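PDB 4RKS: putative uncharacterized protein Ta1305 from Thermoplasma acidophilum, which catalyses the ATP-dependent phosphorylation of (R)-mevalonate to mevalonate 3-phosphate, a step of the alternative mevalonate pathway that leads to isoprenoids in extreme acidophiles. Local coordinates for residues Ser191-Val196 with Ala302-Asn307; Glu75-Tyr80 with Ser92-Leu97; Val36-Ile41 with Pro49-Ala54; Ser164-Leu169 with Thr181-Asp186; Gln212-Ser217 with Ser259-Val264. One frame throughout, in Å; residues are numbered along the deposited sequence.

Contact 1 of 5, residues Ser191-Val196 with Ala302-Asn307; sequences SGYSIV and AVESEN
Tyr193-Val196 and Ala302-Glu304 run side by side as antiparallel strands, their short axes 4.7 Å apart at closest approach and 139° apart in direction. Ser194 and Val303 form the hydrogen-bonded pair: Ser194 N gives a nearly straight bond to Val303 O at 2.9 Å, and Val303 N returns one to Ser194 O, both nearly along the C=O axis. Past the last pair, Ser305 N reaches Gly192 O at 2.8 Å from above the carbonyl plane, carrying the ladder into the turn.

The Tyr193 ring lies alongside Glu304, the two heading in one direction, its plane 25° from that of the carboxylate, with CE2 3.8 Å from Glu304 CG. Because CG of Tyr193 stands anti to the carbonyl carbon (chi1 -67°), the ring extends beside the acid, and Lys244 serves both ends, bonding Tyr193 OH and forming a salt bridge with Glu304 OE2. A leucine here would probably leave Lys244 with one partner fewer and Glu304 CG without its flat neighbour. Small Ala302 lets Ile195 CG1 settle over its CA at 4.1 Å, while Val303 CG1 and Val196 CG2 meet on the other face, which helix 308-312 covers. Strand 321-327 pairs with 193-199 on its far edge, so this is the antiparallel sheet of the C-terminal half, layered against helices as in GHMP kinases.

Contact 2 of 5, residues Glu75-Tyr80 with Ser92-Leu97; sequences EATHIY and SVRRVL
Apolar packing round Ile79 makes one half of the contact. Ile79, at the start of strand 79-81, points at helix 92-99, and its CD1 lies 3.8 Å from Val93 CG1 as the two side chains run past one another, heading opposite ways. Leu97, one turn further along the helix, brings CD1 to 4.4 Å from the same Ile79 methyl. A branched residue with a long arm suits this place: with CG1 anti to the carbonyl carbon (chi1 -52°) and a second bend at chi2, Ile79 rests its CD1 methyl against both Val93 and Leu97. Val93 also packs on Tyr115, an ATP-binding residue.

The other half is aliphatic contact with a charged chain. Thr77 turns its methyl, not its hydroxyl, to Arg94, and CG2 sits 3.7 Å from Arg94 CD, the two chains crossing obliquely. Arg94 bends at chi3, which carries its guanidinium past the methyl.

Polar contact is slight: a water lies between Thr77 O and Arg94 NH1, though its place is doubtful. Asp88 accepts the backbone N-H groups of Val93 and Arg94.

With hydrocarbon contact round Ile79 and the aliphatic part of Arg94 passing over the Thr77 methyl, the junction relies on shape rather than direct polar bonds.

Contact 3 of 5, residues Val36-Ile41 with Pro49-Ala54; sequences VLLGGI and PLHTSA. With MEV ((R)-mevalonate), chain C.
Leu38 N holds mevalonate directly, giving a nearly straight hydrogen bond of 2.8 Å to carboxylate oxygen O4, while Leu37 CD2 packs 3.8 Å from C5 of the ligand. Arg163 binds mevalonate as well.

In the next shell, Leu38 CG is anti to the backbone N (chi1 178°), which sends CD1 over one face of the His51 ring, 4.1 Å from its centroid, and against Pro49 CB at 3.7 Å. His51 NE2 accepts a long bond of 3.3 Å from Gly39 N, well out of the ring plane, and its ND1 donates to Thr52 O, fixing the ring's rotation.

Further out, paired bonds join Val36 with Ala54, and Leu50 N binds Gly40 O at 2.9 Å. Gly40 has to be glycine, since a CB would strike Leu50 CD1 and its own chain's preceding carbonyl.

A main-chain N-H thus meets the carboxylate, and the packing of His51 and Leu38 probably helps hold the loop that presents it.

Contact 4 of 5, residues Ser164-Leu169 with Thr181-Asp186; sequences SLFGGL and TEKILD
A classic beta bulge marks the antiparallel pairing of Leu169 with the end of strand 179-185, just after helix 161-166 gives way to strand 169-174. Ile184 and Leu185 both face Leu169: its O accepts Ile184 N at 2.9 Å and, weakly, Leu185 N at 3.4 Å, whereas Leu169 N donates to Leu185 O at 3.0 Å. One carbonyl thus grips two successive N-H groups. The side chains of Leu169 and Leu185 run together in one direction, with Leu169 CD2 and Leu185 CD1 4.1 Å apart; both also meet Phe190 and helix 243-262, an apolar setting that suits leucine.

Between helix and strand the chain turns through Gly167 and Gly168, both with positive phi. A CB on Gly168 would collide with Leu185 O, and one on Gly167 would jam against the preceding carbonyl, so glycine suits both places in this helix-to-strand connection of the N-terminal, decarboxylase-like half.

Phe166, the last helical residue, has CG anti to the carbonyl carbon (chi1 -71°), which directs its ring across the strand. Lys183 crosses it at about a right angle, laying Lys183 CG 3.5 Å from Phe166 CB and Lys183 CD 3.6 Å from Phe166 CD1. Thr181 CG2 touches Phe166 CD2 at 3.8 Å, while its hydroxyl bonds Thr172 and Glu151, and His148 stacks on the phenyl ring. A serine here in place of Phe166 would probably leave His148 without its stacking partner and open a gap beside Thr181 CG2 and the Lys183 methylenes.

Contact 5 of 5, residues Gln212-Ser217 with Ser259-Val264; sequences QNIVRS and SILRGV
Val264 points its two methyls at two places in 212-217, Asn213 in the helix and Ser217 at the end of the turn. CG1, anti to the backbone N (chi1 -168°), presses on Asn213 at a slant, 3.2 Å from Asn213 O and 3.6 Å from Asn213 CB; Val264 CG2 meets Ser217 CB, also at 3.6 Å. A compact branched residue suits this place, since, just beyond helix 243-262, each methyl finds its own partner on 212-217. The amide of Asn213 is turned to its own helix, where ND2 donates to Val209 O.

Deeper in, Ile214 lies aslant both Ile260 and Leu261. Its CG1 is anti to the backbone N, and that places it 3.8 Å from Leu261 CD2 and 4.0 Å from Ile260 CG2, a meeting of branched aliphatic chains fit for a buried place.

Ser217 sets its small side chain against Ile260, with OG 3.6 Å from Ile260 CG2. The same hydroxyl accepts from Leu219 N in the turn leading into helix 220-238. A water donates to Ile260 O at 2.7 Å, but its leg to Ser217 OG is short and doubtful. A short polar residue tolerates the apolar neighbour while holding that backbone N-H.

Ile214-Ser217 form a type I beta turn, closed by Ser217 N to Ile214 O at 3.2 Å. Here helices 207-214 and 243-262 come together near their C-terminal parts, and the turn leads on into helix 220-238, within the helical part of the C-terminal domain.

How the contacts relate
From the N terminus, contact 3 comes first, closing a short loop between strands 24-34 and 53-59 at the mevalonate pocket. Contact 2 follows, tying the start of strand 79-81 to helix 92-99, and contact 4 then joins the end of helix 161-166 to strand 179-185. Contact 1 spans much further, pairing strands 193-199 and 298-304 around a largely helical stretch, and contact 5 lies wholly within that span; the other contacts are in series and none cross. Contacts 3 and 5 touch, where Ile214 CG2 packs 3.5 Å from Gly39 C, linking the substrate loop to the C-terminal helices. Contacts 1 and 2 lie on opposite sides of the chain's centre, with centres about 40 Å apart.

Contact 1 of 5, residues Ser191-Val196 with Ala302-Asn307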
# COMPACT_ATOMS: atom_id res chain seq x y z
N SER A 191 -1.48 -11.49 -14.73
CA SER A 191 -1.59 -10.88 -16.06
C SER A 191 -2.98 -11.11 -16.68
O SER A 191 -3.42 -10.35 -17.55
CB SER A 191 -0.50 -11.42 -16.98
OG SER A 191 -0.57 -12.83 -17.07
N GLY A 192 -3.68 -12.15 -16.23
CA GLY A 192 -5.01 -12.42 -16.73
C GLY A 192 -6.08 -11.71 -15.92
O GLY A 192 -7.28 -11.95 -16.10
N TYR A 193 -5.67 -10.82 -15.02
CA TYR A 193 -6.63 -10.17 -14.13
C TYR A 193 -6.46 -8.67 -14.14
O TYR A 193 -5.37 -8.15 -14.41
CB TYR A 193 -6.49 -10.72 -12.71
CG TYR A 193 -6.90 -12.16 -12.63
CD1 TYR A 193 -6.02 -13.17 -13.00
CD2 TYR A 193 -8.19 -12.52 -12.23
CE1 TYR A 193 -6.40 -14.50 -12.96
CE2 TYR A 193 -8.58 -13.85 -12.19
CZ TYR A 193 -7.68 -14.83 -12.55
OH TYR A 193 -8.04 -16.16 -12.52
N SER A 194 -7.55 -7.97 -13.87
CA SER A 194 -7.50 -6.53 -13.73
C SER A 194 -8.28 -6.15 -12.49
O SER A 194 -9.06 -6.94 -11.97
CB SER A 194 -8.08 -5.80 -14.96
OG SER A 194 -7.50 -6.28 -16.16
N ILE A 195 -8.09 -4.92 -12.04
CA ILE A 195 -8.90 -4.38 -10.96
C ILE A 195 -9.57 -3.11 -11.42
O ILE A 195 -8.91 -2.16 -11.86
CB ILE A 195 -8.05 -4.12 -9.69
CG1 ILE A 195 -7.60 -5.45 -9.08
CG2 ILE A 195 -8.84 -3.31 -8.66
CD1 ILE A 195 -6.64 -5.32 -7.92
N VAL A 196 -10.90 -3.08 -11.37
CA VAL A 196 -11.60 -1.82 -11.63
C VAL A 196 -11.86 -1.10 -10.31
O VAL A 196 -12.59 -1.60 -9.44
CB VAL A 196 -12.92 -2.03 -12.40
CG1 VAL A 196 -13.56 -0.67 -12.71
CG2 VAL A 196 -12.66 -2.80 -13.67
N ALA A 302 -11.73 -6.92 -8.42
CA ALA A 302 -10.96 -7.86 -9.21
C ALA A 302 -11.85 -8.52 -10.24
O ALA A 302 -12.99 -8.88 -9.95
CB ALA A 302 -10.33 -8.92 -8.32
N VAL A 303 -11.31 -8.72 -11.44
CA VAL A 303 -12.07 -9.31 -12.53
C VAL A 303 -11.12 -9.96 -13.54
O VAL A 303 -9.96 -9.54 -13.67
CB VAL A 303 -12.96 -8.23 -13.23
CG1 VAL A 303 -12.09 -7.17 -13.90
CG2 VAL A 303 -13.93 -8.84 -14.25
N GLU A 304 -11.60 -10.98 -14.24
CA GLU A 304 -10.81 -11.57 -15.32
C GLU A 304 -10.68 -10.57 -16.46
O GLU A 304 -11.61 -9.80 -16.75
CB GLU A 304 -11.43 -12.87 -15.80
CG GLU A 304 -11.33 -13.99 -14.80
CD GLU A 304 -12.32 -15.11 -15.09
OE1 GLU A 304 -13.54 -14.82 -15.16
OE2 GLU A 304 -11.90 -16.27 -15.24
N SER A 305 -9.52 -10.58 -17.10
CA SER A 305 -9.19 -9.56 -18.09
C SER A 305 -10.25 -9.48 -19.20
O SER A 305 -10.61 -8.39 -19.64
CB SER A 305 -7.81 -9.82 -18.69
OG SER A 305 -6.80 -9.29 -17.84
N GLU A 306 -10.78 -10.64 -19.59
CA GLU A 306 -11.76 -10.72 -20.67
C GLU A 306 -13.06 -9.96 -20.33
O GLU A 306 -13.80 -9.56 -21.22
CB GLU A 306 -12.07 -12.17 -20.99
CG GLU A 306 -12.05 -13.09 -19.78
CD GLU A 306 -12.36 -14.54 -20.13
OE1 GLU A 306 -13.09 -14.77 -21.12
OE2 GLU A 306 -11.87 -15.44 -19.42
N ASN A 307 -13.31 -9.75 -19.04
CA ASN A 307 -14.51 -9.05 -18.59
C ASN A 307 -14.25 -7.66 -18.00
O ASN A 307 -15.18 -7.00 -17.52
CB ASN A 307 -15.25 -9.91 -17.55
CG ASN A 307 -15.65 -11.26 -18.09
OD1 ASN A 307 -16.21 -11.37 -19.18
ND2 ASN A 307 -15.34 -12.31 -17.33

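Contact 2 of 5, residues Glu75-Tyr80 with Ser92-Leu97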
# COMPACT_ATOMS: atom_id res chain seq x y z
N GLU A 75 22.21 22.24 1.55
CA GLU A 75 22.85 22.97 2.65
C GLU A 75 22.07 22.81 3.95
O GLU A 75 22.63 22.95 5.05
CB GLU A 75 22.99 24.45 2.32
CG GLU A 75 24.16 24.78 1.43
CD GLU A 75 23.86 24.65 -0.05
OE1 GLU A 75 22.66 24.64 -0.42
OE2 GLU A 75 24.82 24.55 -0.84
N ALA A 76 20.78 22.54 3.82
CA ALA A 76 19.89 22.33 4.94
C ALA A 76 18.84 21.30 4.52
O ALA A 76 18.63 21.10 3.33
CB ALA A 76 19.24 23.63 5.36
N THR A 77 18.21 20.65 5.48
CA THR A 77 17.27 19.59 5.15
C THR A 77 15.87 20.13 4.85
O THR A 77 15.25 20.78 5.70
CB THR A 77 17.21 18.55 6.27
OG1 THR A 77 18.51 18.01 6.46
CG2 THR A 77 16.24 17.42 5.90
N HIS A 78 15.41 19.90 3.63
CA HIS A 78 14.06 20.27 3.19
C HIS A 78 13.27 19.03 2.78
O HIS A 78 13.80 18.10 2.18
CB HIS A 78 14.09 21.23 2.01
CG HIS A 78 14.82 22.51 2.27
ND1 HIS A 78 14.19 23.67 2.69
CD2 HIS A 78 16.13 22.83 2.14
CE1 HIS A 78 15.09 24.63 2.82
NE2 HIS A 78 16.27 24.15 2.50
N ILE A 79 11.98 19.03 3.12
CA ILE A 79 11.05 17.99 2.70
C ILE A 79 9.96 18.66 1.89
O ILE A 79 9.34 19.60 2.36
CB ILE A 79 10.40 17.27 3.90
CG1 ILE A 79 11.47 16.78 4.88
CG2 ILE A 79 9.48 16.16 3.42
CD1 ILE A 79 12.47 15.88 4.27
N TYR A 80 9.73 18.18 0.67
CA TYR A 80 8.70 18.73 -0.20
C TYR A 80 7.73 17.65 -0.67
O TYR A 80 8.16 16.60 -1.13
CB TYR A 80 9.31 19.41 -1.44
CG TYR A 80 10.17 20.62 -1.16
CD1 TYR A 80 9.59 21.86 -0.89
CD2 TYR A 80 11.55 20.54 -1.19
CE1 TYR A 80 10.38 22.98 -0.63
CE2 TYR A 80 12.35 21.64 -0.92
CZ TYR A 80 11.76 22.86 -0.64
OH TYR A 80 12.54 23.97 -0.41
N SER A 92 9.49 12.41 10.81
CA SER A 92 9.08 11.16 10.18
C SER A 92 10.04 10.75 9.04
O SER A 92 10.65 9.69 9.08
CB SER A 92 7.64 11.29 9.67
OG SER A 92 7.31 10.24 8.77
N VAL A 93 10.17 11.62 8.04
CA VAL A 93 11.10 11.36 6.94
C VAL A 93 12.54 11.62 7.36
O VAL A 93 13.45 10.88 7.00
CB VAL A 93 10.75 12.21 5.69
CG1 VAL A 93 11.86 12.14 4.64
CG2 VAL A 93 9.41 11.75 5.10
N ARG A 94 12.75 12.68 8.15
CA ARG A 94 14.09 13.04 8.57
C ARG A 94 14.76 11.97 9.44
O ARG A 94 15.97 11.83 9.42
CB ARG A 94 14.07 14.39 9.29
CG ARG A 94 13.88 15.57 8.32
CD ARG A 94 14.17 16.92 8.96
NE ARG A 94 13.28 17.21 10.07
CZ ARG A 94 13.31 18.35 10.77
NH1 ARG A 94 14.18 19.30 10.46
NH2 ARG A 94 12.47 18.52 11.78
N ARG A 95 13.97 11.20 10.19
CA ARG A 95 14.49 10.04 10.94
C ARG A 95 15.20 9.04 10.04
O ARG A 95 16.30 8.58 10.36
CB ARG A 95 13.37 9.31 11.68
CG ARG A 95 13.34 9.56 13.16
CD ARG A 95 12.25 8.76 13.84
NE ARG A 95 11.87 9.34 15.12
CZ ARG A 95 10.98 10.32 15.24
NH1 ARG A 95 10.68 10.80 16.44
NH2 ARG A 95 10.39 10.82 14.17
N VAL A 96 14.55 8.70 8.93
CA VAL A 96 15.10 7.76 7.95
C VAL A 96 16.36 8.32 7.32
O VAL A 96 17.38 7.62 7.19
CB VAL A 96 14.09 7.44 6.83
CG1 VAL A 96 14.74 6.57 5.77
CG2 VAL A 96 12.85 6.77 7.40
N LEU A 97 16.30 9.58 6.92
CA LEU A 97 17.46 10.18 6.29
C LEU A 97 18.65 10.19 7.25
O LEU A 97 19.77 9.91 6.83
CB LEU A 97 17.12 11.59 5.80
CG LEU A 97 15.97 11.61 4.77
CD1 LEU A 97 15.81 12.99 4.19
CD2 LEU A 97 16.20 10.57 3.66
O HOH W 1 15.50 21.16 8.09

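Contact 3 of 5, residues Val36-Ile41 with Pro49-Ala54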
# COMPACT_ATOMS: atom_id res chain seq x y z
N VAL A 36 -5.03 -8.86 2.94
CA VAL A 36 -5.40 -9.15 4.34
C VAL A 36 -5.14 -7.84 5.05
O VAL A 36 -4.00 -7.35 5.08
CB VAL A 36 -4.59 -10.32 4.96
CG1 VAL A 36 -4.93 -10.49 6.46
CG2 VAL A 36 -4.89 -11.62 4.20
N LEU A 37 -6.21 -7.26 5.59
CA LEU A 37 -6.23 -5.84 5.90
C LEU A 37 -5.64 -5.54 7.26
O LEU A 37 -6.01 -6.18 8.24
CB LEU A 37 -7.67 -5.32 5.82
CG LEU A 37 -8.29 -5.46 4.42
CD1 LEU A 37 -9.77 -5.08 4.43
CD2 LEU A 37 -7.50 -4.60 3.45
N LEU A 38 -4.75 -4.55 7.32
CA LEU A 38 -4.11 -4.19 8.58
C LEU A 38 -4.92 -3.23 9.44
O LEU A 38 -5.40 -2.20 8.97
CB LEU A 38 -2.73 -3.58 8.31
CG LEU A 38 -2.00 -3.14 9.58
CD1 LEU A 38 -1.61 -4.37 10.39
CD2 LEU A 38 -0.78 -2.31 9.21
N GLY A 39 -5.06 -3.57 10.72
CA GLY A 39 -5.60 -2.66 11.69
C GLY A 39 -4.82 -2.79 12.98
O GLY A 39 -4.84 -3.86 13.61
N GLY A 40 -4.14 -1.72 13.37
CA GLY A 40 -3.41 -1.71 14.62
C GLY A 40 -1.91 -1.56 14.42
O GLY A 40 -1.29 -2.29 13.65
N ILE A 41 -1.34 -0.60 15.14
CA ILE A 41 0.08 -0.30 15.07
C ILE A 41 0.67 -0.35 16.49
O ILE A 41 0.08 0.17 17.44
CB ILE A 41 0.29 1.08 14.37
CG1 ILE A 41 0.97 0.91 13.02
CG2 ILE A 41 1.04 2.07 15.24
CD1 ILE A 41 0.19 0.08 12.07
N PRO A 49 3.35 -3.03 12.51
CA PRO A 49 2.00 -3.62 12.44
C PRO A 49 1.72 -4.56 13.62
O PRO A 49 2.57 -5.40 13.92
CB PRO A 49 2.04 -4.41 11.13
CG PRO A 49 3.09 -3.75 10.31
CD PRO A 49 4.14 -3.29 11.29
N LEU A 50 0.56 -4.44 14.25
CA LEU A 50 0.24 -5.31 15.39
C LEU A 50 0.03 -6.76 14.98
O LEU A 50 0.16 -7.66 15.80
CB LEU A 50 -1.00 -4.80 16.12
CG LEU A 50 -0.73 -3.71 17.15
CD1 LEU A 50 -2.02 -3.29 17.83
CD2 LEU A 50 0.30 -4.17 18.18
N HIS A 51 -0.30 -6.99 13.71
CA HIS A 51 -0.58 -8.34 13.27
C HIS A 51 -0.24 -8.55 11.80
O HIS A 51 0.11 -7.60 11.10
CB HIS A 51 -2.06 -8.68 13.53
CG HIS A 51 -3.03 -7.94 12.66
ND1 HIS A 51 -3.26 -8.28 11.34
CD2 HIS A 51 -3.86 -6.90 12.93
CE1 HIS A 51 -4.18 -7.47 10.84
NE2 HIS A 51 -4.56 -6.63 11.78
N THR A 52 -0.33 -9.80 11.35
CA THR A 52 0.04 -10.15 9.97
C THR A 52 -0.95 -9.60 8.94
O THR A 52 -2.16 -9.62 9.16
CB THR A 52 0.13 -11.68 9.82
OG1 THR A 52 1.20 -12.17 10.64
CG2 THR A 52 0.37 -12.10 8.37
N SER A 53 -0.44 -9.08 7.82
CA SER A 53 -1.29 -8.55 6.76
C SER A 53 -0.73 -8.97 5.40
O SER A 53 0.35 -9.55 5.34
CB SER A 53 -1.40 -7.03 6.84
OG SER A 53 -0.11 -6.42 6.86
N ALA A 54 -1.47 -8.69 4.34
CA ALA A 54 -1.02 -8.97 2.98
C ALA A 54 -1.49 -7.88 2.01
O ALA A 54 -2.46 -7.17 2.27
CB ALA A 54 -1.53 -10.36 2.52
C8 MEV C . -2.93 0.07 6.05
O8 MEV C . -2.02 0.74 6.89
C2 MEV C . -4.33 0.41 6.51
C3 MEV C . -5.48 0.09 5.56
O7 MEV C . -5.25 0.55 4.26
C4 MEV C . -5.73 -1.41 5.51
C5 MEV C . -4.83 -2.14 4.53
O3 MEV C . -4.64 -1.72 3.35
O4 MEV C . -4.24 -3.18 4.91
C6 MEV C . -6.70 0.79 6.11
O HOH W 2 -7.38 -6.21 10.81

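Contact 4 of 5, residues Ser164-Leu169 with Thr181-Asp186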
# COMPACT_ATOMS: atom_id res chain seq x y z
N SER A 164 4.99 -1.99 -1.19
CA SER A 164 5.44 -1.26 -2.35
C SER A 164 6.93 -1.49 -2.61
O SER A 164 7.37 -1.42 -3.75
CB SER A 164 5.14 0.23 -2.18
OG SER A 164 5.62 0.97 -3.29
N LEU A 165 7.70 -1.78 -1.57
CA LEU A 165 9.13 -2.02 -1.75
C LEU A 165 9.37 -3.27 -2.61
O LEU A 165 10.16 -3.25 -3.54
CB LEU A 165 9.84 -2.14 -0.40
CG LEU A 165 11.37 -2.30 -0.45
CD1 LEU A 165 12.02 -1.14 -1.17
CD2 LEU A 165 11.96 -2.48 0.95
N PHE A 166 8.66 -4.35 -2.31
CA PHE A 166 8.94 -5.63 -2.96
C PHE A 166 8.05 -5.90 -4.17
O PHE A 166 8.46 -6.57 -5.13
CB PHE A 166 8.81 -6.76 -1.95
CG PHE A 166 9.94 -6.77 -0.95
CD1 PHE A 166 11.16 -7.33 -1.28
CD2 PHE A 166 9.77 -6.20 0.29
CE1 PHE A 166 12.21 -7.33 -0.37
CE2 PHE A 166 10.82 -6.20 1.22
CZ PHE A 166 12.03 -6.77 0.88
N GLY A 167 6.84 -5.37 -4.15
CA GLY A 167 5.99 -5.44 -5.32
C GLY A 167 5.15 -6.70 -5.38
O GLY A 167 5.25 -7.56 -4.52
N GLY A 168 4.33 -6.81 -6.42
CA GLY A 168 3.47 -7.98 -6.56
C GLY A 168 2.57 -8.23 -5.35
O GLY A 168 2.08 -7.29 -4.70
N LEU A 169 2.32 -9.50 -5.07
CA LEU A 169 1.57 -9.89 -3.89
C LEU A 169 2.56 -10.21 -2.78
O LEU A 169 3.48 -11.00 -2.99
CB LEU A 169 0.69 -11.10 -4.16
CG LEU A 169 -0.01 -11.76 -2.97
CD1 LEU A 169 -1.01 -10.79 -2.34
CD2 LEU A 169 -0.70 -13.07 -3.40
N THR A 181 8.43 -8.84 5.49
CA THR A 181 7.64 -8.89 4.26
C THR A 181 8.24 -9.89 3.26
O THR A 181 9.43 -9.85 2.97
CB THR A 181 7.53 -7.51 3.59
OG1 THR A 181 6.80 -6.62 4.44
CG2 THR A 181 6.80 -7.62 2.23
N GLU A 182 7.40 -10.77 2.76
CA GLU A 182 7.81 -11.83 1.84
C GLU A 182 7.05 -11.71 0.51
O GLU A 182 5.84 -11.50 0.51
CB GLU A 182 7.56 -13.21 2.49
CG GLU A 182 7.58 -14.39 1.54
CD GLU A 182 7.21 -15.73 2.20
OE1 GLU A 182 6.60 -15.75 3.30
OE2 GLU A 182 7.54 -16.77 1.60
N LYS A 183 7.76 -11.85 -0.61
CA LYS A 183 7.13 -11.87 -1.93
C LYS A 183 6.50 -13.23 -2.18
O LYS A 183 7.18 -14.24 -2.09
CB LYS A 183 8.15 -11.56 -3.02
CG LYS A 183 8.65 -10.14 -3.00
CD LYS A 183 10.13 -10.07 -3.38
CE LYS A 183 10.32 -10.36 -4.85
NZ LYS A 183 11.72 -10.07 -5.28
N ILE A 184 5.22 -13.23 -2.52
CA ILE A 184 4.45 -14.47 -2.64
C ILE A 184 4.14 -14.83 -4.09
O ILE A 184 4.21 -15.99 -4.48
CB ILE A 184 3.13 -14.37 -1.83
CG1 ILE A 184 3.44 -14.11 -0.35
CG2 ILE A 184 2.33 -15.61 -1.96
CD1 ILE A 184 4.23 -15.22 0.32
N LEU A 185 3.79 -13.81 -4.89
CA LEU A 185 3.59 -13.97 -6.33
C LEU A 185 4.08 -12.71 -7.07
O LEU A 185 3.95 -11.58 -6.56
CB LEU A 185 2.11 -14.21 -6.67
CG LEU A 185 1.44 -15.57 -6.37
CD1 LEU A 185 -0.07 -15.46 -6.66
CD2 LEU A 185 2.08 -16.70 -7.19
N ASP A 186 4.64 -12.92 -8.25
CA ASP A 186 5.06 -11.84 -9.14
C ASP A 186 3.84 -11.15 -9.77
O ASP A 186 2.77 -11.76 -9.88
CB ASP A 186 5.97 -12.38 -10.27
CG ASP A 186 7.27 -12.99 -9.75
OD1 ASP A 186 7.77 -12.56 -8.69
OD2 ASP A 186 7.80 -13.90 -10.43

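Contact 5 of 5, residues Gln212-Ser217 with Ser259-Val264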
# COMPACT_ATOMS: atom_id res chain seq x y z
N GLN A 212 -6.27 3.53 15.57
CA GLN A 212 -6.59 3.88 16.95
C GLN A 212 -7.86 3.18 17.45
O GLN A 212 -7.91 2.69 18.58
CB GLN A 212 -6.72 5.40 17.10
CG GLN A 212 -6.91 5.88 18.53
CD GLN A 212 -6.93 7.40 18.66
OE1 GLN A 212 -7.06 8.13 17.67
NE2 GLN A 212 -6.78 7.89 19.89
N ASN A 213 -8.89 3.09 16.62
CA ASN A 213 -10.16 2.54 17.13
C ASN A 213 -10.29 1.02 17.03
O ASN A 213 -10.89 0.40 17.90
CB ASN A 213 -11.33 3.20 16.41
CG ASN A 213 -11.57 4.60 16.90
OD1 ASN A 213 -12.47 4.85 17.70
ND2 ASN A 213 -10.76 5.53 16.43
N ILE A 214 -9.72 0.41 15.99
CA ILE A 214 -9.90 -1.03 15.79
C ILE A 214 -9.42 -1.85 16.98
O ILE A 214 -10.02 -2.87 17.31
CB ILE A 214 -9.20 -1.54 14.51
CG1 ILE A 214 -9.87 -2.84 14.06
CG2 ILE A 214 -7.66 -1.74 14.74
CD1 ILE A 214 -9.13 -3.58 12.98
N VAL A 215 -8.38 -1.39 17.66
CA VAL A 215 -7.82 -2.13 18.78
C VAL A 215 -8.75 -2.07 20.00
O VAL A 215 -8.60 -2.82 20.96
CB VAL A 215 -6.40 -1.62 19.14
CG1 VAL A 215 -5.72 -2.54 20.14
CG2 VAL A 215 -5.54 -1.51 17.87
N ARG A 216 -9.74 -1.18 19.97
CA ARG A 216 -10.67 -1.10 21.10
C ARG A 216 -11.70 -2.24 21.10
O ARG A 216 -12.33 -2.52 22.13
CB ARG A 216 -11.38 0.25 21.10
CG ARG A 216 -10.45 1.40 21.44
CD ARG A 216 -11.09 2.74 21.15
NE ARG A 216 -10.18 3.82 21.53
CZ ARG A 216 -10.35 5.09 21.18
NH1 ARG A 216 -11.39 5.44 20.45
NH2 ARG A 216 -9.47 5.99 21.58
N SER A 217 -11.87 -2.90 19.95
CA SER A 217 -12.87 -3.95 19.79
C SER A 217 -12.55 -5.25 20.55
O SER A 217 -11.42 -5.71 20.57
CB SER A 217 -13.05 -4.28 18.30
OG SER A 217 -13.95 -5.35 18.12
N SER A 259 -16.80 -5.13 9.40
CA SER A 259 -17.77 -5.41 10.46
C SER A 259 -17.17 -5.07 11.84
O SER A 259 -17.87 -4.55 12.72
CB SER A 259 -18.20 -6.88 10.42
OG SER A 259 -19.13 -7.17 11.45
N ILE A 260 -15.88 -5.33 12.02
CA ILE A 260 -15.23 -4.97 13.28
C ILE A 260 -15.14 -3.45 13.46
O ILE A 260 -15.47 -2.92 14.51
CB ILE A 260 -13.83 -5.60 13.40
CG1 ILE A 260 -13.95 -7.12 13.44
CG2 ILE A 260 -13.10 -5.08 14.63
CD1 ILE A 260 -12.64 -7.85 13.43
N LEU A 261 -14.74 -2.74 12.41
CA LEU A 261 -14.66 -1.28 12.46
C LEU A 261 -16.02 -0.62 12.77
O LEU A 261 -16.08 0.28 13.61
CB LEU A 261 -14.10 -0.73 11.14
CG LEU A 261 -12.59 -0.95 10.96
CD1 LEU A 261 -12.09 -0.45 9.61
CD2 LEU A 261 -11.81 -0.30 12.09
N ARG A 262 -17.09 -1.06 12.11
CA ARG A 262 -18.41 -0.48 12.33
C ARG A 262 -18.83 -0.58 13.80
O ARG A 262 -19.45 0.33 14.33
CB ARG A 262 -19.47 -1.15 11.44
CG ARG A 262 -19.45 -0.67 9.98
CD ARG A 262 -20.67 -1.18 9.18
NE ARG A 262 -20.77 -2.64 9.20
CZ ARG A 262 -20.23 -3.44 8.28
NH1 ARG A 262 -19.55 -2.93 7.25
NH2 ARG A 262 -20.38 -4.75 8.38
N GLY A 263 -18.47 -1.68 14.44
CA GLY A 263 -18.73 -1.86 15.86
C GLY A 263 -17.90 -0.96 16.77
O GLY A 263 -18.15 -0.91 17.97
N VAL A 264 -16.91 -0.26 16.21
CA VAL A 264 -16.16 0.74 16.98
C VAL A 264 -16.41 2.14 16.39
O VAL A 264 -15.69 3.10 16.68
CB VAL A 264 -14.65 0.40 17.01
CG1 VAL A 264 -13.93 1.24 18.04
CG2 VAL A 264 -14.46 -1.05 17.40
O HOH W 3 -15.86 -4.29 16.83